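Local coordinates for export chaperone SatS (Mycobacterium tuberculosis H37Rv, PDB 6DNM), which acts as a chaperone for the SecA2 protein export pathway, probably by binding proteins that this pathway carries out of the cell, at residues D113-E118 against A154-P159; G48-F53 against S185-E190; D19-M24 against D95-V100; S137-A142 against E177-F182. One frame throughout, in Å; residues are numbered along the deposited sequence.

Contact 1 of 4, residues D113-E118 against A154-P159; sequences DAVDRE and AYVLDP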
# COMPACT_ATOMS: atom_id res chain seq x y z
N ASP A 113 10.22 -21.04 -0.94
CA ASP A 113 9.48 -21.67 -2.03
C ASP A 113 7.97 -21.61 -1.83
O ASP A 113 7.22 -21.83 -2.79
CB ASP A 113 9.95 -23.11 -2.26
CG ASP A 113 11.46 -23.20 -2.42
OD1 ASP A 113 12.05 -24.21 -1.99
OD2 ASP A 113 12.06 -22.25 -2.97
N ALA A 114 7.50 -21.33 -0.61
CA ALA A 114 6.08 -21.14 -0.36
C ALA A 114 5.60 -19.72 -0.62
O ALA A 114 4.39 -19.48 -0.65
CB ALA A 114 5.74 -21.51 1.09
N VAL A 115 6.52 -18.78 -0.82
CA VAL A 115 6.17 -17.37 -1.00
C VAL A 115 6.01 -17.08 -2.49
O VAL A 115 6.91 -17.39 -3.29
CB VAL A 115 7.23 -16.45 -0.39
CG1 VAL A 115 6.83 -15.00 -0.60
CG2 VAL A 115 7.43 -16.77 1.09
N ASP A 116 4.89 -16.49 -2.86
CA ASP A 116 4.69 -16.12 -4.26
C ASP A 116 5.48 -14.86 -4.57
O ASP A 116 5.30 -13.82 -3.93
CB ASP A 116 3.21 -15.89 -4.56
CG ASP A 116 2.98 -15.58 -6.02
OD1 ASP A 116 3.02 -16.53 -6.82
OD2 ASP A 116 2.78 -14.40 -6.38
N ARG A 117 6.35 -14.95 -5.58
CA ARG A 117 7.26 -13.84 -5.87
C ARG A 117 6.50 -12.58 -6.26
O ARG A 117 6.77 -11.50 -5.73
CB ARG A 117 8.22 -14.26 -6.98
CG ARG A 117 9.26 -13.20 -7.31
CD ARG A 117 9.63 -13.26 -8.79
NE ARG A 117 8.46 -13.01 -9.63
CZ ARG A 117 7.92 -11.81 -9.81
NH1 ARG A 117 8.44 -10.74 -9.23
NH2 ARG A 117 6.84 -11.68 -10.58
N GLU A 118 5.52 -12.70 -7.16
CA GLU A 118 4.78 -11.52 -7.60
C GLU A 118 4.04 -10.87 -6.44
O GLU A 118 4.08 -9.64 -6.28
CB GLU A 118 3.83 -11.90 -8.73
CG GLU A 118 3.22 -10.70 -9.42
CD GLU A 118 1.96 -11.06 -10.19
OE1 GLU A 118 1.20 -10.14 -10.55
OE2 GLU A 118 1.74 -12.27 -10.43
N ALA A 154 14.89 -10.71 -0.10
CA ALA A 154 15.80 -10.50 -1.23
C ALA A 154 15.95 -11.77 -2.05
O ALA A 154 15.97 -11.73 -3.29
CB ALA A 154 17.15 -9.98 -0.74
N TYR A 155 16.02 -12.93 -1.38
CA TYR A 155 16.14 -14.19 -2.10
C TYR A 155 14.92 -14.46 -2.96
O TYR A 155 15.05 -14.81 -4.14
CB TYR A 155 16.39 -15.34 -1.12
CG TYR A 155 16.47 -16.66 -1.84
CD1 TYR A 155 17.64 -17.04 -2.49
CD2 TYR A 155 15.38 -17.52 -1.90
CE1 TYR A 155 17.72 -18.25 -3.17
CE2 TYR A 155 15.45 -18.73 -2.58
CZ TYR A 155 16.63 -19.09 -3.21
OH TYR A 155 16.70 -20.29 -3.89
N VAL A 156 13.71 -14.32 -2.40
CA VAL A 156 12.49 -14.60 -3.15
C VAL A 156 12.38 -13.68 -4.36
O VAL A 156 11.94 -14.09 -5.44
CB VAL A 156 11.25 -14.51 -2.24
CG1 VAL A 156 9.95 -14.57 -3.08
CG2 VAL A 156 11.25 -15.61 -1.18
N LEU A 157 12.75 -12.41 -4.19
CA LEU A 157 12.58 -11.44 -5.27
C LEU A 157 13.65 -11.54 -6.35
O LEU A 157 13.53 -10.86 -7.37
CB LEU A 157 12.55 -10.02 -4.69
CG LEU A 157 11.36 -9.74 -3.78
CD1 LEU A 157 11.41 -8.30 -3.28
CD2 LEU A 157 10.07 -9.99 -4.55
N ASP A 158 14.69 -12.36 -6.16
CA ASP A 158 15.76 -12.50 -7.14
C ASP A 158 15.83 -13.93 -7.64
O ASP A 158 16.47 -14.78 -7.00
CB ASP A 158 17.10 -12.08 -6.53
CG ASP A 158 18.24 -12.12 -7.53
OD1 ASP A 158 18.03 -12.47 -8.71
OD2 ASP A 158 19.38 -11.81 -7.12
N PRO A 159 15.21 -14.24 -8.79
CA PRO A 159 15.28 -15.61 -9.32
C PRO A 159 16.68 -16.06 -9.73
O PRO A 159 16.86 -17.25 -10.04
CB PRO A 159 14.32 -15.57 -10.52
CG PRO A 159 13.34 -14.50 -10.15
CD PRO A 159 14.17 -13.44 -9.46
O HOH W 1 11.18 -10.19 -8.61

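Contact 2 of 4, residues G48-F53 against S185-E190; sequences GRISVF and SRLRRE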
# COMPACT_ATOMS: atom_id res chain seq x y z
N GLY A 48 1.24 11.09 8.96
CA GLY A 48 1.89 9.81 8.76
C GLY A 48 1.02 8.58 8.86
O GLY A 48 1.56 7.46 8.88
N ARG A 49 -0.31 8.73 8.93
CA ARG A 49 -1.22 7.59 8.95
C ARG A 49 -2.18 7.68 7.78
O ARG A 49 -2.69 8.76 7.45
CB ARG A 49 -2.01 7.51 10.27
CG ARG A 49 -1.15 7.34 11.53
CD ARG A 49 -1.80 6.39 12.55
NE ARG A 49 -3.08 6.89 13.05
CZ ARG A 49 -4.09 6.10 13.41
NH1 ARG A 49 -3.98 4.78 13.32
NH2 ARG A 49 -5.22 6.64 13.85
N ILE A 50 -2.43 6.54 7.15
CA ILE A 50 -3.19 6.44 5.91
C ILE A 50 -4.64 6.17 6.25
O ILE A 50 -4.96 5.19 6.94
CB ILE A 50 -2.62 5.29 5.05
CG1 ILE A 50 -1.15 5.54 4.72
CG2 ILE A 50 -3.49 5.06 3.81
CD1 ILE A 50 -0.40 4.29 4.33
N SER A 51 -5.54 7.00 5.73
CA SER A 51 -6.97 6.76 5.89
C SER A 51 -7.42 5.62 4.98
O SER A 51 -7.24 5.69 3.76
CB SER A 51 -7.75 8.03 5.54
OG SER A 51 -7.56 9.04 6.50
N VAL A 52 -8.01 4.58 5.56
CA VAL A 52 -8.50 3.44 4.80
C VAL A 52 -10.01 3.30 4.95
O VAL A 52 -10.59 3.65 5.98
CB VAL A 52 -7.78 2.12 5.18
CG1 VAL A 52 -6.32 2.21 4.78
CG2 VAL A 52 -7.94 1.81 6.66
N PHE A 53 -10.62 2.73 3.91
CA PHE A 53 -12.07 2.62 3.78
C PHE A 53 -12.44 1.20 3.36
O PHE A 53 -11.72 0.57 2.59
CB PHE A 53 -12.59 3.65 2.75
CG PHE A 53 -12.28 5.06 3.15
CD1 PHE A 53 -13.20 5.80 3.88
CD2 PHE A 53 -11.04 5.63 2.86
CE1 PHE A 53 -12.90 7.09 4.29
CE2 PHE A 53 -10.73 6.91 3.27
CZ PHE A 53 -11.66 7.65 3.98
N SER A 185 -0.55 -0.30 12.30
CA SER A 185 -0.55 0.92 13.10
C SER A 185 -0.65 2.17 12.24
O SER A 185 -1.06 3.22 12.75
CB SER A 185 0.70 0.97 13.98
OG SER A 185 1.82 1.51 13.28
N ARG A 186 -0.30 2.08 10.96
CA ARG A 186 -0.32 3.22 10.05
C ARG A 186 -1.59 3.32 9.23
O ARG A 186 -1.75 4.27 8.46
CB ARG A 186 0.89 3.18 9.10
CG ARG A 186 2.25 3.13 9.80
CD ARG A 186 2.56 4.43 10.52
NE ARG A 186 2.02 4.41 11.87
CZ ARG A 186 1.92 5.49 12.64
NH1 ARG A 186 2.32 6.67 12.19
NH2 ARG A 186 1.42 5.39 13.87
N LEU A 187 -2.51 2.36 9.36
CA LEU A 187 -3.77 2.37 8.63
C LEU A 187 -4.88 2.84 9.57
O LEU A 187 -5.32 2.07 10.44
CB LEU A 187 -4.08 0.98 8.10
CG LEU A 187 -3.03 0.32 7.20
CD1 LEU A 187 -3.52 -1.03 6.68
CD2 LEU A 187 -2.62 1.24 6.06
N ARG A 188 -5.33 4.08 9.38
CA ARG A 188 -6.35 4.70 10.21
C ARG A 188 -7.73 4.36 9.64
O ARG A 188 -8.08 4.79 8.53
CB ARG A 188 -6.14 6.21 10.24
CG ARG A 188 -7.09 6.98 11.15
CD ARG A 188 -7.21 8.46 10.76
NE ARG A 188 -5.92 9.15 10.68
CZ ARG A 188 -5.27 9.69 11.71
NH1 ARG A 188 -5.77 9.62 12.93
NH2 ARG A 188 -4.10 10.30 11.51
N ARG A 189 -8.51 3.59 10.38
CA ARG A 189 -9.84 3.23 9.93
C ARG A 189 -10.74 4.46 10.01
O ARG A 189 -10.91 5.04 11.09
CB ARG A 189 -10.39 2.11 10.80
CG ARG A 189 -9.97 0.71 10.37
CD ARG A 189 -8.51 0.42 10.67
NE ARG A 189 -8.25 -1.01 10.57
CZ ARG A 189 -7.03 -1.56 10.57
NH1 ARG A 189 -6.92 -2.88 10.47
NH2 ARG A 189 -5.95 -0.80 10.66
N GLU A 190 -11.28 4.89 8.87
CA GLU A 190 -12.23 6.00 8.88
C GLU A 190 -13.65 5.45 8.93
O GLU A 190 -13.85 4.27 9.24
CB GLU A 190 -12.05 6.89 7.64
CG GLU A 190 -10.66 7.48 7.51
CD GLU A 190 -10.46 8.73 8.36
OE1 GLU A 190 -9.62 9.57 7.98
OE2 GLU A 190 -11.13 8.87 9.39
O HOH W 2 -5.28 9.36 8.32

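Contact 3 of 4, residues D19-M24 against D95-V100; sequences DPIQIM and DDNVYV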
# COMPACT_ATOMS: atom_id res chain seq x y z
N ASP A 19 -3.74 7.62 -7.64
CA ASP A 19 -4.21 6.26 -7.88
C ASP A 19 -5.06 5.78 -6.73
O ASP A 19 -4.60 5.77 -5.58
CB ASP A 19 -3.02 5.29 -8.00
CG ASP A 19 -2.22 5.46 -9.27
OD1 ASP A 19 -2.77 5.90 -10.30
OD2 ASP A 19 -1.02 5.11 -9.23
N PRO A 20 -6.26 5.27 -7.00
CA PRO A 20 -6.92 4.40 -6.01
C PRO A 20 -6.15 3.10 -5.88
O PRO A 20 -5.66 2.55 -6.87
CB PRO A 20 -8.30 4.16 -6.63
CG PRO A 20 -8.47 5.25 -7.68
CD PRO A 20 -7.08 5.48 -8.20
N ILE A 21 -6.01 2.63 -4.64
CA ILE A 21 -5.31 1.37 -4.39
C ILE A 21 -6.18 0.48 -3.51
O ILE A 21 -7.06 0.95 -2.78
CB ILE A 21 -3.90 1.56 -3.77
CG1 ILE A 21 -4.00 2.05 -2.33
CG2 ILE A 21 -3.04 2.49 -4.63
CD1 ILE A 21 -2.64 2.05 -1.61
N GLN A 22 -5.92 -0.83 -3.60
CA GLN A 22 -6.60 -1.83 -2.79
C GLN A 22 -5.57 -2.55 -1.94
O GLN A 22 -4.54 -3.00 -2.46
CB GLN A 22 -7.28 -2.86 -3.70
CG GLN A 22 -8.08 -3.94 -2.98
CD GLN A 22 -8.46 -5.07 -3.90
OE1 GLN A 22 -7.59 -5.72 -4.48
NE2 GLN A 22 -9.76 -5.29 -4.07
N ILE A 23 -5.84 -2.68 -0.64
CA ILE A 23 -4.93 -3.37 0.28
C ILE A 23 -5.71 -4.51 0.90
O ILE A 23 -6.71 -4.29 1.58
CB ILE A 23 -4.39 -2.44 1.38
CG1 ILE A 23 -3.66 -1.23 0.78
CG2 ILE A 23 -3.50 -3.23 2.33
CD1 ILE A 23 -3.35 -0.13 1.81
N MET A 24 -5.27 -5.74 0.65
CA MET A 24 -5.94 -6.91 1.19
C MET A 24 -5.10 -7.52 2.30
O MET A 24 -3.90 -7.77 2.12
CB MET A 24 -6.23 -7.95 0.10
CG MET A 24 -7.08 -7.38 -1.04
SD MET A 24 -7.62 -8.63 -2.25
CE MET A 24 -8.78 -9.60 -1.29
N ASP A 95 -4.87 -3.25 -11.88
CA ASP A 95 -4.34 -4.51 -11.35
C ASP A 95 -2.98 -4.31 -10.69
O ASP A 95 -2.64 -5.03 -9.75
CB ASP A 95 -4.23 -5.56 -12.46
CG ASP A 95 -5.59 -6.11 -12.89
OD1 ASP A 95 -6.62 -5.74 -12.30
OD2 ASP A 95 -5.61 -6.93 -13.84
N ASP A 96 -2.20 -3.34 -11.17
CA ASP A 96 -0.88 -3.04 -10.60
C ASP A 96 -0.96 -2.28 -9.28
O ASP A 96 0.08 -2.05 -8.65
CB ASP A 96 -0.03 -2.26 -11.61
CG ASP A 96 -0.67 -0.96 -12.03
OD1 ASP A 96 0.01 0.08 -12.01
OD2 ASP A 96 -1.87 -0.98 -12.37
N ASN A 97 -2.16 -1.89 -8.86
CA ASN A 97 -2.36 -1.20 -7.59
C ASN A 97 -3.11 -2.06 -6.59
O ASN A 97 -3.75 -1.54 -5.66
CB ASN A 97 -3.05 0.15 -7.82
CG ASN A 97 -2.12 1.14 -8.44
OD1 ASN A 97 -0.95 1.20 -8.08
ND2 ASN A 97 -2.62 1.92 -9.39
N VAL A 98 -3.04 -3.38 -6.76
CA VAL A 98 -3.61 -4.36 -5.85
C VAL A 98 -2.47 -4.92 -5.00
O VAL A 98 -1.53 -5.52 -5.53
CB VAL A 98 -4.33 -5.47 -6.64
CG1 VAL A 98 -4.70 -6.63 -5.74
CG2 VAL A 98 -5.57 -4.90 -7.32
N TYR A 99 -2.56 -4.72 -3.69
CA TYR A 99 -1.50 -5.10 -2.77
C TYR A 99 -2.05 -6.09 -1.75
O TYR A 99 -3.02 -5.79 -1.06
CB TYR A 99 -0.99 -3.86 -2.04
CG TYR A 99 -0.37 -2.84 -2.96
CD1 TYR A 99 0.88 -3.05 -3.52
CD2 TYR A 99 -1.04 -1.66 -3.28
CE1 TYR A 99 1.46 -2.12 -4.36
CE2 TYR A 99 -0.46 -0.71 -4.12
CZ TYR A 99 0.79 -0.95 -4.65
OH TYR A 99 1.38 -0.02 -5.49
N VAL A 100 -1.43 -7.25 -1.64
CA VAL A 100 -1.96 -8.34 -0.83
C VAL A 100 -0.93 -8.72 0.22
O VAL A 100 0.13 -9.27 -0.12
CB VAL A 100 -2.35 -9.57 -1.68
CG1 VAL A 100 -2.95 -10.67 -0.81
CG2 VAL A 100 -3.31 -9.16 -2.78
O HOH W 3 -5.41 2.21 -9.55

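Contact 4 of 4, residues S137-A142 against E177-F182; sequences SAVDKA and EKLERF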
# COMPACT_ATOMS: atom_id res chain seq x y z
N SER A 137 11.51 4.59 9.97
CA SER A 137 12.48 3.71 9.35
C SER A 137 12.16 2.23 9.52
O SER A 137 12.98 1.39 9.13
CB SER A 137 13.88 3.99 9.91
OG SER A 137 13.91 3.75 11.30
N ALA A 138 10.99 1.88 10.07
CA ALA A 138 10.73 0.48 10.43
C ALA A 138 10.85 -0.45 9.23
O ALA A 138 11.44 -1.53 9.33
CB ALA A 138 9.36 0.35 11.09
N VAL A 139 10.29 -0.05 8.08
CA VAL A 139 10.34 -0.92 6.90
C VAL A 139 11.76 -1.04 6.38
O VAL A 139 12.25 -2.15 6.12
CB VAL A 139 9.37 -0.42 5.80
CG1 VAL A 139 9.50 -1.30 4.56
CG2 VAL A 139 7.93 -0.40 6.30
N ASP A 140 12.45 0.09 6.20
CA ASP A 140 13.82 0.04 5.70
C ASP A 140 14.69 -0.84 6.59
O ASP A 140 15.50 -1.62 6.09
CB ASP A 140 14.41 1.44 5.59
CG ASP A 140 13.73 2.29 4.54
OD1 ASP A 140 13.01 1.73 3.67
OD2 ASP A 140 13.92 3.52 4.58
N LYS A 141 14.53 -0.73 7.90
CA LYS A 141 15.35 -1.53 8.80
C LYS A 141 15.02 -3.01 8.67
O LYS A 141 15.92 -3.85 8.62
CB LYS A 141 15.15 -1.06 10.24
CG LYS A 141 15.83 0.25 10.55
CD LYS A 141 15.50 0.69 11.97
CE LYS A 141 16.65 0.45 12.92
NZ LYS A 141 16.72 1.53 13.95
N ALA A 142 13.73 -3.34 8.64
CA ALA A 142 13.34 -4.75 8.62
C ALA A 142 13.79 -5.44 7.34
O ALA A 142 14.07 -6.64 7.35
CB ALA A 142 11.83 -4.87 8.78
N GLU A 177 5.98 -10.52 11.39
CA GLU A 177 4.85 -10.20 12.26
C GLU A 177 4.99 -8.80 12.85
O GLU A 177 4.01 -8.06 12.94
CB GLU A 177 4.73 -11.25 13.36
CG GLU A 177 4.18 -12.56 12.84
CD GLU A 177 4.22 -13.68 13.86
OE1 GLU A 177 5.03 -13.60 14.81
OE2 GLU A 177 3.44 -14.63 13.71
N LYS A 178 6.21 -8.43 13.24
CA LYS A 178 6.44 -7.09 13.77
C LYS A 178 6.21 -6.04 12.70
O LYS A 178 5.61 -4.99 12.95
CB LYS A 178 7.87 -7.01 14.32
CG LYS A 178 8.15 -5.82 15.21
CD LYS A 178 9.18 -6.19 16.26
CE LYS A 178 9.54 -5.00 17.16
NZ LYS A 178 8.37 -4.43 17.88
N LEU A 179 6.65 -6.33 11.47
CA LEU A 179 6.46 -5.39 10.38
C LEU A 179 4.98 -5.24 10.03
O LEU A 179 4.51 -4.12 9.78
CB LEU A 179 7.29 -5.85 9.18
CG LEU A 179 7.37 -4.91 7.98
CD1 LEU A 179 7.90 -3.54 8.40
CD2 LEU A 179 8.24 -5.53 6.91
N GLU A 180 4.22 -6.34 10.03
CA GLU A 180 2.80 -6.23 9.74
C GLU A 180 2.06 -5.46 10.83
O GLU A 180 1.12 -4.72 10.53
CB GLU A 180 2.17 -7.61 9.48
CG GLU A 180 0.75 -7.51 8.90
CD GLU A 180 0.23 -8.77 8.23
OE1 GLU A 180 0.88 -9.84 8.29
OE2 GLU A 180 -0.87 -8.68 7.63
N ARG A 181 2.49 -5.59 12.09
CA ARG A 181 1.92 -4.77 13.16
C ARG A 181 2.21 -3.29 12.92
O ARG A 181 1.34 -2.44 13.14
CB ARG A 181 2.46 -5.20 14.52
CG ARG A 181 1.86 -6.49 15.06
CD ARG A 181 2.21 -6.69 16.54
NE ARG A 181 3.64 -6.89 16.77
CZ ARG A 181 4.26 -8.06 16.72
NH1 ARG A 181 3.59 -9.17 16.43
NH2 ARG A 181 5.57 -8.14 16.96
N PHE A 182 3.42 -2.97 12.46
CA PHE A 182 3.73 -1.59 12.11
C PHE A 182 2.80 -1.08 11.02
O PHE A 182 2.23 0.02 11.12
CB PHE A 182 5.19 -1.44 11.67
CG PHE A 182 5.49 -0.11 11.05
CD1 PHE A 182 5.63 1.02 11.85
CD2 PHE A 182 5.56 0.03 9.67
CE1 PHE A 182 5.87 2.25 11.28
CE2 PHE A 182 5.81 1.26 9.10
CZ PHE A 182 5.96 2.38 9.90

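Contact 1 of 4, residues D113-E118 against A154-P159
At the surface of the helical part of the domain, the N-terminal end of helix 117-134 meets the C-terminal end of helix 148-157 through R117, V156, L157 and P159, with V115 of the preceding loop behind them. The apolar part is a valine pair whose side chains cross at about a right angle: V115 CG1 lies 4.0 Å from V156 CG1. In V156 this branch stands anti to the backbone N (chi1 170°), and it also comes 3.9 Å from R117 CA. V115 is buried, and its other neighbours are D107 and F108 of helix 104-110 and L120 in the next helix. L120 touches V156 and L157 as well, and so links the two segments to the next turn of helix 117-134.

R117 runs over the end of the opposing helix. Its CG, anti to its own backbone N, rests 3.4 Å from V156 O, and its CD meets P159 CG at 4.1 Å, again with the two side chains crossing nearly perpendicularly. L157 CD2 packs 3.8 Å from R117 O. No direct hydrogen bond joins the segments. Instead one water accepts from R117 NH1 at 2.9 Å and donates to L157 O at 2.7 Å, so the arginine reaches the L157 carbonyl through solvent. D116, the N-cap residue of helix 117-134, uses OD2 to cap Q119 N. The arrangement is that of two helix ends meeting in the helical part of a mixed alpha/beta domain, with a valine contact in one part and a water bridge at the arginine.

Contact 2 of 4, residues G48-F53 against S185-E190
Between strands 49-52 and 187-189 the backbones pair in parallel, I50 with L187, S51 with R188 and V52 with R189, and four hydrogen bonds hold them. I50 N to R186 O and R188 N to I50 O are both 2.7 Å, and V52 N to R188 O and E190 N to V52 O continue the series. The tight part is formed by I50, V52 and L187. L187 CD2 sits 4.0 Å from V52 CG1 and also touches I50 CD1, the isoleucine and leucine lying side by side and pointing the same way. I130 and Y133 of helix 117-134 touch I50, while F30 packs on V52. On the same face R189 is exposed, its NH1 paired with E184.

The other face, with R49 and R188 near S51, is polar and partly open to solvent. R49 crosses R188 at about a right angle, their guanidinium planes 70° apart, and R188 CB lies over the centre of the R49 group. R49 NH2 comes 3.2 Å from R188 NH1, a contact of two donors that probably costs some electrostatic energy. R49 CG lies over one face of the R186 guanidinium, 3.6 Å from R186 NH1. R188 NH2 has R46 O. A water donates to R49 O and S51 OG and accepts from R188 NE. S51 OG, placed beside its backbone N (chi1 -70°), donates 2.6 Å to E190 OE1 on the anti side of the carboxylate; R46 also forms a salt bridge with that oxygen. E190 CB comes 3.5 Å from F53 CE1. This is parallel pairing of a C-terminal edge strand in a small mixed sheet.

Contact 3 of 4, residues D19-M24 against D95-V100
Q22 and Y99 carry the central hydrogen bonds between strands 19-24 and 98-100, which run parallel, their axes 14° apart. Q22 N donates to N97 O at 3.1 Å, Q22 O accepts from Y99 N at 2.9 Å, and M24 N donates to Y99 O at 2.8 Å. Q22 thus bonds to both neighbours of V98, N97 and Y99, and Y99 to both neighbours of I23, Q22 and M24. Backbone groups of D19, I21 and I23 pair with R34, T32 and F30 of strand 29-37, and M24 with L101. V100 O accepts from Q119 NE2.

Just before the paired region, P20 O is satisfied by a water that donates to it at 2.7 Å and accepts from N97 ND2 at 2.8 Å. The amide plane of N97 is turned 41° from the D19 carboxylate, and its OD1 has a weak bond to R34 NH1. D19 OD2 faces R34 too, in a long, weak ion pair.

The side chains of Q22 and V98 lie side by side, Q22 OE1 coming 3.3 Å from V98 CG1. CG of Q22 is anti to its backbone N (chi1 -178°) and the chain stays extended, with NE2 bonded to Y31 OH. On the face of I23 and Y99, the edge of the tyrosine ring meets I21, Y99 CE2 to I21 CB at 4.1 Å. L122 and L126 of helix 117-134 touch the Y99 side chain, and its OH bonds to E125 OE2. The pattern is that of parallel strands in a mixed sheet with a helix packed over one face.

Contact 4 of 4, residues S137-A142 against E177-F182
Short helix 138-142 runs nearly antiparallel to helix 170-185, at 166°, with the segment axes 10.4 Å apart at their closest and V139 CA nearest L179 CA at 6.9 Å. A138, V139 and A142 meet L179 and F182. A138 CB sits over the centre of the F182 ring, 3.8 Å from its centroid and 7° off the normal, a CH-pi contact square to the face. F182 CG, anti to its backbone N (chi1 169°), itself lies 3.9 Å from A138 CB. V139 CG2 touches the same ring, 3.9 Å from F182 CE2.

L179 extends from the turn before. Its CD1 meets V139 CG2 at 3.8 Å, the two side chains crossing at about a right angle, and its CD2 reaches A142 CB at 4.1 Å, though CD1 borders A142 too. No hydrogen bond crosses the interface, whose side-chain contacts are all apolar. L127 of helix 117-134 touches both V139 and L179, while S134 of that helix borders F182. The arrangement is an apolar contact of two antiparallel helices, with helix 117-134 as a third member of the bundle.

How the contacts relate
Along the chain, contact 3 closes before contacts 1 and 4 open, and the segments of contact 1 alternate with those of contact 4. Contact 2 joins strand 49-52 to the C-terminal strand, spanning both helical contacts. Contacts 1 and 2 lie on opposite sides of the chain's centre, 28 Å apart between centres. Contacts 2 and 3 belong to two different sheets, their nearest atoms about 5 Å apart. Helix 170-185 leads from contact 4 into the strand of contact 2. Helix 117-134 touches residues of all four: it begins in contact 1 and packs on side chains of the other three, which is consistent with a single compact domain.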